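Local coordinates for response regulator receiver domain protein (CheY) (Rhodospirillum rubrum, PDB 3HEB) that probably acts as a phosphoacceptor receiver domain of the CheY type, passing on a two-component signal by accepting a phosphoryl group, at residues A[36-48]-A[70-84]. Residues are numbered along the deposited sequence; the frame is centred on the assembly and turned at random.
Sequences FTDGTSALNYLFG and PDMTGIDILKLVKEN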
ATOM      1  N   PHE A  36     -13.747 -14.530   5.731  1.00 14.73           N
ATOM      2  CA  PHE A  36     -15.176 -14.260   5.646  1.00 15.92           C
ATOM      3  C   PHE A  36     -15.571 -14.421   4.184  1.00 17.14           C
ATOM      4  O   PHE A  36     -14.922 -13.856   3.300  1.00 17.88           O
ATOM      5  CB  PHE A  36     -15.495 -12.835   6.119  1.00 15.00           C
ATOM      6  CG  PHE A  36     -15.167 -12.592   7.560  1.00 13.65           C
ATOM      7  CD1 PHE A  36     -15.858 -13.261   8.567  1.00 14.75           C
ATOM      8  CD2 PHE A  36     -14.130 -11.739   7.911  1.00 13.00           C
ATOM      9  CE1 PHE A  36     -15.514 -13.089   9.904  1.00 12.38           C
ATOM     10  CE2 PHE A  36     -13.775 -11.557   9.242  1.00 13.02           C
ATOM     11  CZ  PHE A  36     -14.467 -12.235  10.244  1.00 14.13           C
ATOM     12  N   THR A  37     -16.623 -15.193   3.923  1.00 17.62           N
ATOM     13  CA  THR A  37     -17.062 -15.406   2.551  1.00 19.28           C
ATOM     14  C   THR A  37     -18.186 -14.474   2.117  1.00 19.17           C
ATOM     15  O   THR A  37     -18.689 -14.584   1.002  1.00 21.11           O
ATOM     16  CB  THR A  37     -17.478 -16.877   2.312  1.00 19.60           C
ATOM     17  OG1 THR A  37     -18.512 -17.252   3.228  1.00 20.27           O
ATOM     18  CG2 THR A  37     -16.282 -17.790   2.510  1.00 19.50           C
ATOM     19  N   ASP A  38     -18.578 -13.564   3.002  1.00 19.94           N
ATOM     20  CA  ASP A  38     -19.614 -12.576   2.692  1.00 21.32           C
ATOM     21  C   ASP A  38     -19.239 -11.277   3.397  1.00 20.42           C
ATOM     22  O   ASP A  38     -18.538 -11.299   4.407  1.00 19.81           O
ATOM     23  CB  ASP A  38     -20.997 -13.056   3.152  1.00 23.26           C
ATOM     24  CG  ASP A  38     -21.121 -13.134   4.657  1.00 24.71           C
ATOM     25  OD1 ASP A  38     -21.152 -12.081   5.320  1.00 25.16           O
ATOM     26  OD2 ASP A  38     -21.186 -14.262   5.182  1.00 29.69           O
ATOM     27  N   GLY A  39     -19.703 -10.153   2.859  1.00 20.16           N
ATOM     28  CA  GLY A  39     -19.383  -8.861   3.442  1.00 19.59           C
ATOM     29  C   GLY A  39     -20.033  -8.549   4.776  1.00 19.75           C
ATOM     30  O   GLY A  39     -19.467  -7.804   5.579  1.00 20.69           O
ATOM     31  N   THR A  40     -21.222  -9.105   5.009  1.00 19.06           N
ATOM     32  CA  THR A  40     -21.977  -8.884   6.243  1.00 17.39           C
ATOM     33  C   THR A  40     -21.201  -9.305   7.481  1.00 16.67           C
ATOM     34  O   THR A  40     -20.966  -8.508   8.388  1.00 16.76           O
ATOM     35  CB  THR A  40     -23.313  -9.666   6.215  1.00 17.26           C
ATOM     36  OG1 THR A  40     -24.164  -9.113   5.204  1.00 18.51           O
ATOM     37  CG2 THR A  40     -24.018  -9.597   7.561  1.00 19.28           C
ATOM     38  N   SER A  41     -20.816 -10.574   7.516  1.00 17.00           N
ATOM     39  CA  SER A  41     -20.071 -11.115   8.636  1.00 15.98           C
ATOM     40  C   SER A  41     -18.735 -10.405   8.761  1.00 16.06           C
ATOM     41  O   SER A  41     -18.245 -10.189   9.870  1.00 16.62           O
ATOM     42  CB  SER A  41     -19.851 -12.615   8.445  1.00 16.58           C
ATOM     43  OG  SER A  41     -19.267 -12.887   7.187  1.00 18.04           O
ATOM     44  N   ALA A  42     -18.151 -10.040   7.619  1.00 15.94           N
ATOM     45  CA  ALA A  42     -16.865  -9.347   7.604  1.00 15.31           C
ATOM     46  C   ALA A  42     -17.003  -7.987   8.284  1.00 14.34           C
ATOM     47  O   ALA A  42     -16.158  -7.608   9.094  1.00 14.61           O
ATOM     48  CB  ALA A  42     -16.362  -9.185   6.172  1.00 12.08           C
ATOM     49  N   LEU A  43     -18.065  -7.256   7.962  1.00 13.90           N
ATOM     50  CA  LEU A  43     -18.294  -5.959   8.583  1.00 15.98           C
ATOM     51  C   LEU A  43     -18.644  -6.165  10.059  1.00 18.02           C
ATOM     52  O   LEU A  43     -18.306  -5.341  10.908  1.00 18.71           O
ATOM     53  CB  LEU A  43     -19.428  -5.208   7.877  1.00 14.29           C
ATOM     54  CG  LEU A  43     -19.135  -4.683   6.470  1.00 14.71           C
ATOM     55  CD1 LEU A  43     -20.416  -4.139   5.852  1.00 15.68           C
ATOM     56  CD2 LEU A  43     -18.073  -3.593   6.531  1.00 15.11           C
ATOM     57  N   ASN A  44     -19.325  -7.268  10.357  1.00 19.05           N
ATOM     58  CA  ASN A  44     -19.692  -7.587  11.735  1.00 20.59           C
ATOM     59  C   ASN A  44     -18.448  -7.663  12.624  1.00 19.91           C
ATOM     60  O   ASN A  44     -18.384  -7.052  13.693  1.00 18.75           O
ATOM     61  CB  ASN A  44     -20.419  -8.924  11.799  1.00 22.95           C
ATOM     62  CG  ASN A  44     -20.505  -9.458  13.207  1.00 25.70           C
ATOM     63  OD1 ASN A  44     -21.146  -8.857  14.069  1.00 27.10           O
ATOM     64  ND2 ASN A  44     -19.839 -10.584  13.460  1.00 28.26           N
ATOM     65  N   TYR A  45     -17.466  -8.431  12.165  1.00 18.71           N
ATOM     66  CA  TYR A  45     -16.212  -8.620  12.883  1.00 17.40           C
ATOM     67  C   TYR A  45     -15.449  -7.310  13.059  1.00 16.76           C
ATOM     68  O   TYR A  45     -14.951  -7.002  14.139  1.00 15.18           O
ATOM     69  CB  TYR A  45     -15.337  -9.619  12.120  1.00 17.43           C
ATOM     70  CG  TYR A  45     -13.915  -9.697  12.628  1.00 18.75           C
ATOM     71  CD1 TYR A  45     -13.628 -10.291  13.863  1.00 18.02           C
ATOM     72  CD2 TYR A  45     -12.861  -9.144  11.899  1.00 16.54           C
ATOM     73  CE1 TYR A  45     -12.335 -10.331  14.362  1.00 18.26           C
ATOM     74  CE2 TYR A  45     -11.552  -9.177  12.390  1.00 18.01           C
ATOM     75  CZ  TYR A  45     -11.298  -9.772  13.626  1.00 18.90           C
ATOM     76  OH  TYR A  45     -10.020  -9.796  14.132  1.00 18.02           O
ATOM     77  N   LEU A  46     -15.368  -6.544  11.978  1.00 17.77           N
ATOM     78  CA  LEU A  46     -14.655  -5.276  11.957  1.00 18.13           C
ATOM     79  C   LEU A  46     -15.299  -4.146  12.754  1.00 19.34           C
ATOM     80  O   LEU A  46     -14.599  -3.344  13.377  1.00 17.52           O
ATOM     81  CB  LEU A  46     -14.487  -4.826  10.507  1.00 18.46           C
ATOM     82  CG  LEU A  46     -13.134  -4.957   9.793  1.00 20.79           C
ATOM     83  CD1 LEU A  46     -12.274  -6.040  10.416  1.00 19.89           C
ATOM     84  CD2 LEU A  46     -13.398  -5.225   8.309  1.00 17.55           C
ATOM     85  N   PHE A  47     -16.626  -4.072  12.730  1.00 20.64           N
ATOM     86  CA  PHE A  47     -17.326  -3.002  13.428  1.00 23.61           C
ATOM     87  C   PHE A  47     -18.084  -3.419  14.684  1.00 25.99           C
ATOM     88  O   PHE A  47     -18.417  -2.575  15.520  1.00 26.05           O
ATOM     89  CB  PHE A  47     -18.273  -2.287  12.456  1.00 22.26           C
ATOM     90  CG  PHE A  47     -17.567  -1.633  11.305  1.00 21.82           C
ATOM     91  CD1 PHE A  47     -17.446  -2.286  10.081  1.00 20.84           C
ATOM     92  CD2 PHE A  47     -16.979  -0.376  11.462  1.00 22.32           C
ATOM     93  CE1 PHE A  47     -16.747  -1.695   9.030  1.00 22.10           C
ATOM     94  CE2 PHE A  47     -16.274   0.226  10.415  1.00 19.93           C
ATOM     95  CZ  PHE A  47     -16.158  -0.434   9.199  1.00 22.43           C
ATOM     96  N   GLY A  48     -18.344  -4.716  14.823  1.00 29.24           N
ATOM     97  CA  GLY A  48     -19.058  -5.203  15.991  1.00 30.12           C
ATOM     98  C   GLY A  48     -20.561  -5.109  15.828  1.00 31.07           C
ATOM     99  O   GLY A  48     -21.054  -4.561  14.840  1.00 30.25           O
ATOM    100  N   PRO A  70     -21.063 -11.629  -2.690  1.00 21.88           N
ATOM    101  CA  PRO A  70     -22.446 -12.061  -2.895  1.00 21.92           C
ATOM    102  C   PRO A  70     -23.565 -11.224  -2.276  1.00 21.57           C
ATOM    103  O   PRO A  70     -24.676 -11.178  -2.810  1.00 23.21           O
ATOM    104  CB  PRO A  70     -22.437 -13.482  -2.344  1.00 21.87           C
ATOM    105  CG  PRO A  70     -21.511 -13.364  -1.199  1.00 21.54           C
ATOM    106  CD  PRO A  70     -20.367 -12.567  -1.789  1.00 22.39           C
ATOM    107  N   ASP A  71     -23.284 -10.564  -1.162  1.00 20.04           N
ATOM    108  CA  ASP A  71     -24.309  -9.782  -0.491  1.00 18.92           C
ATOM    109  C   ASP A  71     -24.139  -8.277  -0.616  1.00 19.71           C
ATOM    110  O   ASP A  71     -25.049  -7.519  -0.270  1.00 20.52           O
ATOM    111  CB  ASP A  71     -24.374 -10.183   0.982  1.00 18.01           C
ATOM    112  CG  ASP A  71     -23.029 -10.074   1.675  1.00 18.66           C
ATOM    113  OD1 ASP A  71     -22.015  -9.833   0.984  1.00 15.20           O
ATOM    114  OD2 ASP A  71     -22.987 -10.234   2.920  1.00 21.92           O
HETATM  115  N   MSE A  72     -22.982  -7.844  -1.112  1.00 18.88           N
HETATM  116  CA  MSE A  72     -22.710  -6.417  -1.294  1.00 17.25           C
HETATM  117  C   MSE A  72     -21.509  -6.284  -2.209  1.00 18.33           C
HETATM  118  O   MSE A  72     -21.097  -7.258  -2.844  1.00 19.45           O
HETATM  119  CB  MSE A  72     -22.420  -5.730   0.061  1.00 14.62           C
HETATM  120  CG  MSE A  72     -21.235  -6.302   0.874  1.00 11.49           C
HETATM  121 SE   MSE A  72     -21.067  -5.604   2.558  1.00  3.90          SE
HETATM  122  CE  MSE A  72     -22.366  -6.406   3.367  1.00  2.92           C
ATOM    123  N   THR A  73     -20.962  -5.078  -2.295  1.00 18.71           N
ATOM    124  CA  THR A  73     -19.768  -4.856  -3.092  1.00 19.44           C
ATOM    125  C   THR A  73     -18.680  -4.455  -2.119  1.00 18.29           C
ATOM    126  O   THR A  73     -18.923  -3.691  -1.188  1.00 19.04           O
ATOM    127  CB  THR A  73     -19.938  -3.727  -4.126  1.00 20.93           C
ATOM    128  OG1 THR A  73     -18.691  -3.550  -4.824  1.00 23.66           O
ATOM    129  CG2 THR A  73     -20.344  -2.423  -3.444  1.00 18.16           C
ATOM    130  N   GLY A  74     -17.484  -4.987  -2.328  1.00 17.09           N
ATOM    131  CA  GLY A  74     -16.379  -4.674  -1.450  1.00 16.19           C
ATOM    132  C   GLY A  74     -16.012  -3.202  -1.404  1.00 17.68           C
ATOM    133  O   GLY A  74     -15.395  -2.750  -0.430  1.00 17.10           O
ATOM    134  N   ILE A  75     -16.366  -2.441  -2.435  1.00 17.17           N
ATOM    135  CA  ILE A  75     -16.032  -1.023  -2.423  1.00 19.83           C
ATOM    136  C   ILE A  75     -16.677  -0.344  -1.218  1.00 20.07           C
ATOM    137  O   ILE A  75     -16.064   0.498  -0.569  1.00 19.20           O
ATOM    138  CB  ILE A  75     -16.463  -0.314  -3.730  1.00 21.16           C
ATOM    139  CG1 ILE A  75     -15.404  -0.557  -4.806  1.00 23.15           C
ATOM    140  CG2 ILE A  75     -16.625   1.190  -3.504  1.00 23.58           C
ATOM    141  CD1 ILE A  75     -15.698   0.118  -6.129  1.00 24.90           C
ATOM    142  N   ASP A  76     -17.908  -0.726  -0.904  1.00 19.61           N
ATOM    143  CA  ASP A  76     -18.574  -0.121   0.237  1.00 19.47           C
ATOM    144  C   ASP A  76     -17.968  -0.561   1.566  1.00 18.55           C
ATOM    145  O   ASP A  76     -18.030   0.169   2.553  1.00 20.28           O
ATOM    146  CB  ASP A  76     -20.067  -0.415   0.173  1.00 19.82           C
ATOM    147  CG  ASP A  76     -20.735   0.332  -0.962  1.00 18.49           C
ATOM    148  OD1 ASP A  76     -20.582   1.568  -1.020  1.00 17.22           O
ATOM    149  OD2 ASP A  76     -21.400  -0.301  -1.797  1.00 19.15           O
ATOM    150  N   ILE A  77     -17.371  -1.748   1.594  1.00 16.38           N
ATOM    151  CA  ILE A  77     -16.723  -2.217   2.809  1.00 15.01           C
ATOM    152  C   ILE A  77     -15.518  -1.292   3.002  1.00 15.01           C
ATOM    153  O   ILE A  77     -15.260  -0.812   4.101  1.00 15.25           O
ATOM    154  CB  ILE A  77     -16.238  -3.692   2.675  1.00 12.02           C
ATOM    155  CG1 ILE A  77     -17.445  -4.634   2.573  1.00 11.99           C
ATOM    156  CG2 ILE A  77     -15.371  -4.064   3.866  1.00  9.32           C
ATOM    157  CD1 ILE A  77     -17.095  -6.107   2.494  1.00  8.27           C
ATOM    158  N   LEU A  78     -14.811  -1.034   1.903  1.00 16.15           N
ATOM    159  CA  LEU A  78     -13.631  -0.167   1.871  1.00 16.81           C
ATOM    160  C   LEU A  78     -13.994   1.224   2.374  1.00 17.19           C
ATOM    161  O   LEU A  78     -13.291   1.797   3.204  1.00 17.07           O
ATOM    162  CB  LEU A  78     -13.109  -0.054   0.431  1.00 16.35           C
ATOM    163  CG  LEU A  78     -11.694   0.427   0.084  1.00 18.82           C
ATOM    164  CD1 LEU A  78     -11.712   0.925  -1.354  1.00 19.87           C
ATOM    165  CD2 LEU A  78     -11.226   1.535   0.987  1.00 19.41           C
ATOM    166  N   LYS A  79     -15.093   1.768   1.853  1.00 18.09           N
ATOM    167  CA  LYS A  79     -15.538   3.097   2.241  1.00 19.72           C
ATOM    168  C   LYS A  79     -15.789   3.178   3.736  1.00 19.13           C
ATOM    169  O   LYS A  79     -15.395   4.144   4.383  1.00 20.88           O
ATOM    170  CB  LYS A  79     -16.814   3.481   1.484  1.00 22.03           C
ATOM    171  CG  LYS A  79     -17.432   4.789   1.957  1.00 26.89           C
ATOM    172  CD  LYS A  79     -18.541   5.292   1.028  1.00 31.49           C
ATOM    173  CE  LYS A  79     -17.964   5.864  -0.266  1.00 35.29           C
ATOM    174  NZ  LYS A  79     -18.995   6.405  -1.212  1.00 35.46           N
ATOM    175  N   LEU A  80     -16.445   2.157   4.278  1.00 18.13           N
ATOM    176  CA  LEU A  80     -16.764   2.111   5.704  1.00 15.76           C
ATOM    177  C   LEU A  80     -15.540   1.959   6.590  1.00 14.44           C
ATOM    178  O   LEU A  80     -15.470   2.550   7.663  1.00 14.74           O
ATOM    179  CB  LEU A  80     -17.733   0.962   5.987  1.00 15.42           C
ATOM    180  CG  LEU A  80     -19.107   1.028   5.316  1.00 16.88           C
ATOM    181  CD1 LEU A  80     -19.940  -0.159   5.770  1.00 17.17           C
ATOM    182  CD2 LEU A  80     -19.815   2.332   5.687  1.00 19.01           C
ATOM    183  N   VAL A  81     -14.582   1.155   6.136  1.00 14.30           N
ATOM    184  CA  VAL A  81     -13.351   0.902   6.880  1.00 12.01           C
ATOM    185  C   VAL A  81     -12.460   2.131   6.959  1.00 12.15           C
ATOM    186  O   VAL A  81     -11.880   2.413   8.011  1.00 11.25           O
ATOM    187  CB  VAL A  81     -12.523  -0.233   6.223  1.00 12.64           C
ATOM    188  CG1 VAL A  81     -11.169  -0.367   6.924  1.00 10.61           C
ATOM    189  CG2 VAL A  81     -13.284  -1.541   6.290  1.00  9.38           C
ATOM    190  N   LYS A  82     -12.363   2.855   5.844  1.00 12.06           N
ATOM    191  CA  LYS A  82     -11.521   4.043   5.755  1.00 15.02           C
ATOM    192  C   LYS A  82     -12.120   5.333   6.293  1.00 17.41           C
ATOM    193  O   LYS A  82     -11.441   6.362   6.329  1.00 19.35           O
ATOM    194  CB  LYS A  82     -11.062   4.258   4.303  1.00 12.77           C
ATOM    195  CG  LYS A  82     -10.031   3.243   3.817  1.00 12.56           C
ATOM    196  CD  LYS A  82      -8.769   3.262   4.687  1.00 11.00           C
ATOM    197  CE  LYS A  82      -7.806   2.146   4.302  1.00 11.04           C
ATOM    198  NZ  LYS A  82      -6.596   2.112   5.183  1.00 11.99           N
ATOM    199  N   GLU A  83     -13.381   5.280   6.713  1.00 19.29           N
ATOM    200  CA  GLU A  83     -14.052   6.453   7.264  1.00 21.31           C
ATOM    201  C   GLU A  83     -14.131   6.413   8.790  1.00 21.83           C
ATOM    202  O   GLU A  83     -14.080   7.447   9.436  1.00 23.05           O
ATOM    203  CB  GLU A  83     -15.455   6.589   6.661  1.00 22.70           C
ATOM    204  CG  GLU A  83     -15.525   7.550   5.482  1.00 26.72           C
ATOM    205  CD  GLU A  83     -16.670   7.244   4.536  1.00 29.13           C
ATOM    206  OE1 GLU A  83     -17.806   7.032   5.009  1.00 30.85           O
ATOM    207  OE2 GLU A  83     -16.434   7.220   3.312  1.00 32.56           O
ATOM    208  N   ASN A  84     -14.240   5.215   9.354  1.00 23.08           N
ATOM    209  CA  ASN A  84     -14.318   5.029  10.797  1.00 22.95           C
ATOM    210  C   ASN A  84     -12.946   5.008  11.482  1.00 23.27           C
ATOM    211  O   ASN A  84     -12.044   4.277  11.079  1.00 22.00           O
ATOM    212  CB  ASN A  84     -15.077   3.735  11.093  1.00 25.36           C
ATOM    213  CG  ASN A  84     -14.931   3.276  12.538  1.00 26.99           C
ATOM    214  OD1 ASN A  84     -13.860   2.838  12.956  1.00 30.15           O
ATOM    215  ND2 ASN A  84     -16.012   3.374  13.306  1.00 27.03           N
TER
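The carboxylate of D71 reaches across to the first turn of helix 39-47 and takes three hydrogen bonds there. D71 OD1 receives G39 N at 3.0 Å through its syn lone pair, while D71 OD2 accepts both T40 N (3.0 Å) and T40 OG1 (2.8 Å), which come from the same face of the carboxylate. Because T40 OG1 stands beside its own backbone N (chi1 -67°), one residue can grip OD2 twice. D38 serves the same helix end as N-cap: D38 OD1 accepts S41 N at 2.7 Å, nearly straight at 169°, and also S41 OG. D38 OD1 lies 3.5 Å from D71 OD2, a pairing of like charges perhaps eased by the donors of the helix start. With an alanine here, S41 N would probably lose its capping acceptor and S41 OG its partner. Next along the groove, the selenomethionine M72 bends at its third torsion to lay CE over the G39-T40 peptide, and M72 SE meets L43 CD1 tip to tip at 3.7 Å. L43 CD2 packs against I77 CG2 and L80 CD1. Beyond it the F47 ring turns its edge to helix 74-83, with F47 CZ 3.4 Å from L80 O and CE2 against N84 CB; the amide of N84 is held by S52 and H86. Beneath, I77 rests on L65 and A42 on I10. The two helices, nearly parallel at 10°, are neighbours on one face of the parallel sheet, as in the alternating beta-alpha fold of CheY-like receiver domains.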